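Long-range contacts in quinoline 2-oxidoreductase large subunit (Pseudomonas putida, PDB 1T3Q), which carries the molybdenum and pterin cytosine dinucleotide site of a molybdenum hydroxylase that oxidises quinoline at its carbon 2: residues G641-D649 with A752-L761; I687-V695 with T770-I778. All coordinates share one frame; numbering follows the deposited sequence.

Interaction 1: residues G641-D649 with A752-L761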
# COMPACT_ATOMS: atom_id res chain seq x y z
N GLY B 641 -10.80 34.50 25.67
CA GLY B 641 -11.09 34.44 27.08
C GLY B 641 -12.07 33.34 27.38
O GLY B 641 -12.79 32.88 26.49
N HIS B 642 -12.09 32.90 28.63
CA HIS B 642 -13.00 31.85 29.06
C HIS B 642 -13.52 32.21 30.44
O HIS B 642 -12.83 32.84 31.23
CB HIS B 642 -12.29 30.50 29.16
CG HIS B 642 -11.70 30.03 27.87
ND1 HIS B 642 -10.43 30.38 27.46
CD2 HIS B 642 -12.22 29.26 26.88
CE1 HIS B 642 -10.19 29.84 26.27
NE2 HIS B 642 -11.26 29.16 25.90
N ALA B 643 -14.75 31.80 30.71
CA ALA B 643 -15.38 32.02 32.01
C ALA B 643 -16.11 30.73 32.33
O ALA B 643 -16.80 30.17 31.48
CB ALA B 643 -16.35 33.19 31.95
N ALA B 644 -15.93 30.25 33.55
CA ALA B 644 -16.57 29.02 33.98
C ALA B 644 -17.34 29.26 35.27
O ALA B 644 -16.93 30.06 36.11
CB ALA B 644 -15.53 27.93 34.19
N ILE B 645 -18.46 28.56 35.40
CA ILE B 645 -19.26 28.64 36.60
C ILE B 645 -19.28 27.23 37.16
O ILE B 645 -19.62 26.28 36.45
CB ILE B 645 -20.70 29.11 36.31
CG1 ILE B 645 -20.69 30.58 35.87
CG2 ILE B 645 -21.56 28.94 37.56
CD1 ILE B 645 -22.06 31.15 35.55
N VAL B 646 -18.89 27.09 38.42
CA VAL B 646 -18.86 25.79 39.07
C VAL B 646 -19.74 25.80 40.30
O VAL B 646 -19.93 26.84 40.93
CB VAL B 646 -17.43 25.38 39.51
CG1 VAL B 646 -16.49 25.37 38.32
CG2 VAL B 646 -16.93 26.32 40.59
N GLU B 647 -20.30 24.64 40.62
CA GLU B 647 -21.14 24.50 41.79
C GLU B 647 -20.54 23.41 42.66
O GLU B 647 -20.31 22.29 42.19
CB GLU B 647 -22.57 24.09 41.39
CG GLU B 647 -23.44 23.72 42.58
CD GLU B 647 -24.76 23.10 42.16
OE1 GLU B 647 -25.66 23.86 41.73
OE2 GLU B 647 -24.90 21.86 42.25
N ILE B 648 -20.27 23.74 43.92
CA ILE B 648 -19.70 22.79 44.85
C ILE B 648 -20.70 22.48 45.96
O ILE B 648 -21.25 23.40 46.57
CB ILE B 648 -18.42 23.36 45.51
CG1 ILE B 648 -17.38 23.68 44.43
CG2 ILE B 648 -17.87 22.37 46.52
CD1 ILE B 648 -16.17 24.41 44.97
N ASP B 649 -20.95 21.20 46.21
CA ASP B 649 -21.89 20.79 47.26
C ASP B 649 -21.18 20.95 48.60
O ASP B 649 -20.12 20.36 48.82
CB ASP B 649 -22.30 19.33 47.06
CG ASP B 649 -23.41 18.91 48.00
OD1 ASP B 649 -24.58 19.23 47.71
OD2 ASP B 649 -23.12 18.28 49.03
N ALA B 752 -9.81 29.18 34.09
CA ALA B 752 -11.19 29.59 34.38
C ALA B 752 -11.82 28.69 35.45
O ALA B 752 -12.52 29.18 36.34
CB ALA B 752 -12.03 29.56 33.10
N VAL B 753 -11.58 27.39 35.36
CA VAL B 753 -12.14 26.45 36.33
C VAL B 753 -11.51 26.62 37.71
O VAL B 753 -12.22 26.67 38.72
CB VAL B 753 -11.97 24.98 35.89
CG1 VAL B 753 -12.59 24.05 36.93
CG2 VAL B 753 -12.64 24.76 34.53
N VAL B 754 -10.18 26.70 37.76
CA VAL B 754 -9.51 26.88 39.04
C VAL B 754 -9.97 28.19 39.66
O VAL B 754 -10.26 28.26 40.87
CB VAL B 754 -7.97 26.91 38.88
CG1 VAL B 754 -7.31 27.26 40.21
CG2 VAL B 754 -7.48 25.54 38.41
N ALA B 755 -10.05 29.24 38.85
CA ALA B 755 -10.50 30.54 39.34
C ALA B 755 -11.93 30.41 39.87
O ALA B 755 -12.28 31.01 40.88
CB ALA B 755 -10.44 31.59 38.23
N ALA B 756 -12.75 29.62 39.18
CA ALA B 756 -14.14 29.43 39.59
C ALA B 756 -14.25 28.76 40.96
O ALA B 756 -15.02 29.20 41.81
CB ALA B 756 -14.89 28.61 38.55
N VAL B 757 -13.48 27.70 41.17
CA VAL B 757 -13.52 27.01 42.46
C VAL B 757 -13.11 27.97 43.57
O VAL B 757 -13.73 28.01 44.63
CB VAL B 757 -12.57 25.79 42.46
CG1 VAL B 757 -12.41 25.25 43.87
CG2 VAL B 757 -13.13 24.71 41.54
N ASN B 758 -12.06 28.75 43.32
CA ASN B 758 -11.59 29.70 44.32
C ASN B 758 -12.63 30.78 44.61
O ASN B 758 -12.80 31.20 45.75
CB ASN B 758 -10.28 30.31 43.86
CG ASN B 758 -9.10 29.42 44.17
OD1 ASN B 758 -8.62 29.38 45.31
ND2 ASN B 758 -8.63 28.67 43.18
N ASP B 759 -13.34 31.22 43.57
CA ASP B 759 -14.38 32.23 43.77
C ASP B 759 -15.48 31.63 44.63
O ASP B 759 -16.04 32.30 45.50
CB ASP B 759 -14.96 32.67 42.43
CG ASP B 759 -15.94 33.83 42.57
OD1 ASP B 759 -15.51 34.89 43.07
OD2 ASP B 759 -17.12 33.68 42.20
N ALA B 760 -15.80 30.37 44.37
CA ALA B 760 -16.85 29.67 45.11
C ALA B 760 -16.54 29.55 46.60
O ALA B 760 -17.44 29.67 47.43
CB ALA B 760 -17.06 28.27 44.51
N LEU B 761 -15.27 29.34 46.92
CA LEU B 761 -14.86 29.17 48.31
C LEU B 761 -14.28 30.42 48.96
O LEU B 761 -13.93 30.41 50.14
CB LEU B 761 -13.84 28.04 48.40
CG LEU B 761 -14.28 26.69 47.82
CD1 LEU B 761 -13.13 25.71 47.85
CD2 LEU B 761 -15.47 26.16 48.61
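Behind the helix face on which A752, A756 and A760 meet A644, V646 and I648, the carbonyl oxygen of V754 is gripped twice by N758. The backbone N of N758 supplies the ordinary helical bond, and its ND2 adds another, 2.9 Å from V754 O, the two arriving from opposite faces of the carbonyl plane. OD1 of the same amide accepts from the backbone of I768, so this buried amide stays satisfied.

The side-chain groups that meet across the contact are apolar, and no hydrogen bond links the segments. Alanine suits the helix face because its short side chain lets the segment axes approach to 7.1 Å. A756 CB sits 3.5 Å from A644 O and meets V646 CG1 at 3.6 Å. The two methyls of V646 divide between A756 CB and the A756 carbonyl group: CG1, anti to its own carbonyl carbon (chi1 -58°), takes the first, while CG2 comes down on the second and toward V757. Further along, the end methyl of I648 does the touching; its CD1 is 4.0 Å from A760 CB, and the I648 side chain crosses that of V757 at about a right angle. L761 CD2 closes in on the same methyl at 4.1 Å.

At the other end, H642 contributes its CB; its ring turns away from A752, and ND1 bonds S748 earlier on the same helix. Strand 636-649 lies between strands 454-467 and 655-665, and helix 744-761 packs on one face of this sheet at -41° to the strand segment, with helix 375-393 against the helix's far side at V754 and N758.

Interaction 2: residues I687-V695 with T770-I778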
# COMPACT_ATOMS: atom_id res chain seq x y z
N ILE B 687 -11.39 20.70 31.86
CA ILE B 687 -12.19 20.29 33.00
C ILE B 687 -11.57 19.02 33.57
O ILE B 687 -11.54 18.80 34.78
CB ILE B 687 -13.65 20.04 32.57
CG1 ILE B 687 -14.32 21.38 32.28
CG2 ILE B 687 -14.39 19.25 33.65
CD1 ILE B 687 -15.65 21.26 31.54
N GLY B 688 -11.06 18.18 32.67
CA GLY B 688 -10.42 16.95 33.10
C GLY B 688 -9.20 17.27 33.96
O GLY B 688 -9.10 16.82 35.10
N GLN B 689 -8.29 18.08 33.42
CA GLN B 689 -7.08 18.44 34.16
C GLN B 689 -7.36 19.11 35.50
O GLN B 689 -6.72 18.80 36.51
CB GLN B 689 -6.19 19.38 33.35
CG GLN B 689 -4.88 19.72 34.08
CD GLN B 689 -4.12 20.90 33.48
OE1 GLN B 689 -2.98 21.16 33.86
NE2 GLN B 689 -4.76 21.61 32.56
N THR B 690 -8.33 20.01 35.53
CA THR B 690 -8.63 20.74 36.76
C THR B 690 -9.48 20.06 37.82
O THR B 690 -9.37 20.41 38.99
CB THR B 690 -9.26 22.12 36.45
OG1 THR B 690 -10.46 21.95 35.68
CG2 THR B 690 -8.28 22.98 35.66
N LEU B 691 -10.31 19.10 37.44
CA LEU B 691 -11.18 18.46 38.42
C LEU B 691 -11.11 16.94 38.53
O LEU B 691 -11.58 16.39 39.53
CB LEU B 691 -12.64 18.83 38.15
CG LEU B 691 -13.04 20.30 38.14
CD1 LEU B 691 -14.51 20.43 37.73
CD2 LEU B 691 -12.82 20.90 39.52
N LEU B 692 -10.51 16.28 37.55
CA LEU B 692 -10.50 14.82 37.54
C LEU B 692 -9.20 14.04 37.32
O LEU B 692 -8.96 13.03 37.98
CB LEU B 692 -11.47 14.34 36.46
CG LEU B 692 -12.93 14.77 36.59
CD1 LEU B 692 -13.63 14.62 35.25
CD2 LEU B 692 -13.60 13.92 37.66
N GLU B 693 -8.39 14.51 36.38
CA GLU B 693 -7.17 13.81 36.00
C GLU B 693 -5.88 14.01 36.77
O GLU B 693 -5.49 15.14 37.10
CB GLU B 693 -6.87 14.10 34.52
CG GLU B 693 -8.05 13.90 33.60
CD GLU B 693 -7.76 14.34 32.18
OE1 GLU B 693 -8.72 14.71 31.48
OE2 GLU B 693 -6.57 14.30 31.77
N GLU B 694 -5.21 12.90 37.04
CA GLU B 694 -3.91 12.92 37.69
C GLU B 694 -3.18 11.59 37.57
O GLU B 694 -3.69 10.55 37.97
CB GLU B 694 -3.99 13.32 39.17
CG GLU B 694 -2.60 13.67 39.71
CD GLU B 694 -2.58 14.25 41.11
OE1 GLU B 694 -1.48 14.65 41.56
OE2 GLU B 694 -3.64 14.32 41.77
N VAL B 695 -1.99 11.64 36.98
CA VAL B 695 -1.13 10.48 36.85
C VAL B 695 -0.37 10.56 38.17
O VAL B 695 0.25 11.58 38.46
CB VAL B 695 -0.16 10.61 35.66
CG1 VAL B 695 0.98 9.61 35.79
CG2 VAL B 695 -0.92 10.37 34.36
N THR B 770 -3.81 23.79 43.92
CA THR B 770 -3.31 22.55 43.33
C THR B 770 -4.37 21.88 42.47
O THR B 770 -5.54 21.82 42.86
CB THR B 770 -2.90 21.54 44.43
OG1 THR B 770 -1.90 22.12 45.27
CG2 THR B 770 -2.35 20.27 43.80
N VAL B 771 -3.99 21.42 41.28
CA VAL B 771 -4.92 20.70 40.42
C VAL B 771 -4.39 19.27 40.32
O VAL B 771 -3.18 19.03 40.39
CB VAL B 771 -5.04 21.30 38.99
CG1 VAL B 771 -5.67 22.69 39.07
CG2 VAL B 771 -3.68 21.36 38.32
N PRO B 772 -5.29 18.29 40.15
CA PRO B 772 -6.75 18.47 40.05
C PRO B 772 -7.39 18.81 41.40
O PRO B 772 -6.90 18.42 42.45
CB PRO B 772 -7.21 17.12 39.53
CG PRO B 772 -6.29 16.17 40.24
CD PRO B 772 -4.93 16.86 40.09
N ILE B 773 -8.49 19.56 41.35
CA ILE B 773 -9.21 19.94 42.55
C ILE B 773 -10.23 18.83 42.80
O ILE B 773 -11.33 18.83 42.24
CB ILE B 773 -9.94 21.27 42.35
CG1 ILE B 773 -8.91 22.35 42.01
CG2 ILE B 773 -10.72 21.63 43.61
CD1 ILE B 773 -9.51 23.71 41.66
N THR B 774 -9.83 17.88 43.64
CA THR B 774 -10.63 16.71 43.97
C THR B 774 -11.47 16.93 45.22
O THR B 774 -11.28 17.91 45.94
CB THR B 774 -9.70 15.53 44.24
OG1 THR B 774 -8.89 15.82 45.38
CG2 THR B 774 -8.77 15.29 43.05
N PRO B 775 -12.43 16.04 45.49
CA PRO B 775 -13.24 16.24 46.69
C PRO B 775 -12.35 16.19 47.94
O PRO B 775 -12.61 16.87 48.93
CB PRO B 775 -14.26 15.09 46.63
CG PRO B 775 -13.65 14.10 45.69
CD PRO B 775 -12.98 14.96 44.65
N GLU B 776 -11.29 15.38 47.88
CA GLU B 776 -10.36 15.29 49.00
C GLU B 776 -9.72 16.65 49.25
O GLU B 776 -9.69 17.14 50.39
CB GLU B 776 -9.26 14.27 48.70
CG GLU B 776 -8.09 14.29 49.69
CD GLU B 776 -8.46 13.77 51.06
OE1 GLU B 776 -7.68 14.00 52.02
OE2 GLU B 776 -9.52 13.11 51.20
N ARG B 777 -9.22 17.28 48.19
CA ARG B 777 -8.57 18.59 48.33
C ARG B 777 -9.53 19.68 48.78
O ARG B 777 -9.15 20.57 49.54
CB ARG B 777 -7.88 18.98 47.02
CG ARG B 777 -6.63 18.15 46.76
CD ARG B 777 -5.79 18.68 45.60
NE ARG B 777 -4.48 18.02 45.58
CZ ARG B 777 -4.11 17.11 44.68
NH1 ARG B 777 -4.94 16.74 43.72
NH2 ARG B 777 -2.91 16.55 44.78
N ILE B 778 -10.78 19.61 48.33
CA ILE B 778 -11.79 20.59 48.73
C ILE B 778 -12.14 20.35 50.20
O ILE B 778 -12.28 21.29 50.97
CB ILE B 778 -13.07 20.46 47.88
CG1 ILE B 778 -12.75 20.80 46.41
CG2 ILE B 778 -14.16 21.37 48.43
CD1 ILE B 778 -13.95 20.70 45.49
O HOH W 1 -1.50 17.40 42.14
O HOH W 2 -0.76 14.27 44.15
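E694 reaches over the ring of P772 to R777, its side chain crossing the proline at about a right angle. CG is placed opposite the backbone N (chi1 -166°), and the chain beyond is extended. CB starts the contact, 3.8 Å from P772 CD; CG and CD then continue along the same ring carbon. At the tip, OE2 lies 3.3 Å from P772 CD and forms a weak salt bridge to R777 NH1 at 3.4 Å, meeting the guanidinium at its edge. The carboxylate and guanidinium planes are turned 36° apart. OE1 instead accepts a hydrogen bond from each of two waters, of which water 1 also donates to V771 O and water 2 accepts weakly from R777 NH2.

R777 NH1 also donates in the carbonyl plane to P772 O at 2.9 Å, so the arginine ties the proline's carbonyl and the glutamate together. With R777 replaced by alanine, E694 OE2 would probably lose its charged mate and P772 O this donor.

The peptide before P772 is cis, and the ring packs against two carbonyl oxygens, its CB 3.5 Å from Q689 O and its CG 3.4 Å from E693 O. Just after it, I773 N gives T690 O a nearly straight bond of 2.7 Å, from above the carbonyl plane. T774 then serves as N-cap of helix 775-783, its OG1 accepting from R777 N. Nearby, L691 O is bonded by R185 of the medium subunit, and E693 pairs with R143 of the small subunit. The chemistry implies a join made chiefly by one short backbone bond and a rigid proline, with a long, water-bridged ion pair probably adding a weaker electrostatic link at the partly exposed side.

Both contacts are buried, yet interaction 1 is an apolar helix-on-sheet core with no hydrogen bond across it, whereas interaction 2 joins the last turns of helix 672-692 and the residues after it to strand 770-771, the loop behind it and the start of helix 775-783, mixing backbone bonding, proline packing and a partly exposed ion pair. They abut: V753 and V754 touch T690, V754 also V771, and V757 CG2 meets I773 CD1, so helix 744-761 packs on strand 636-649 with one side and on residues of interaction 2 with others. That helix is the element before strand 770-771 in the chain. No other subunit touches interaction 1, while interaction 2 meets both the medium and small subunits.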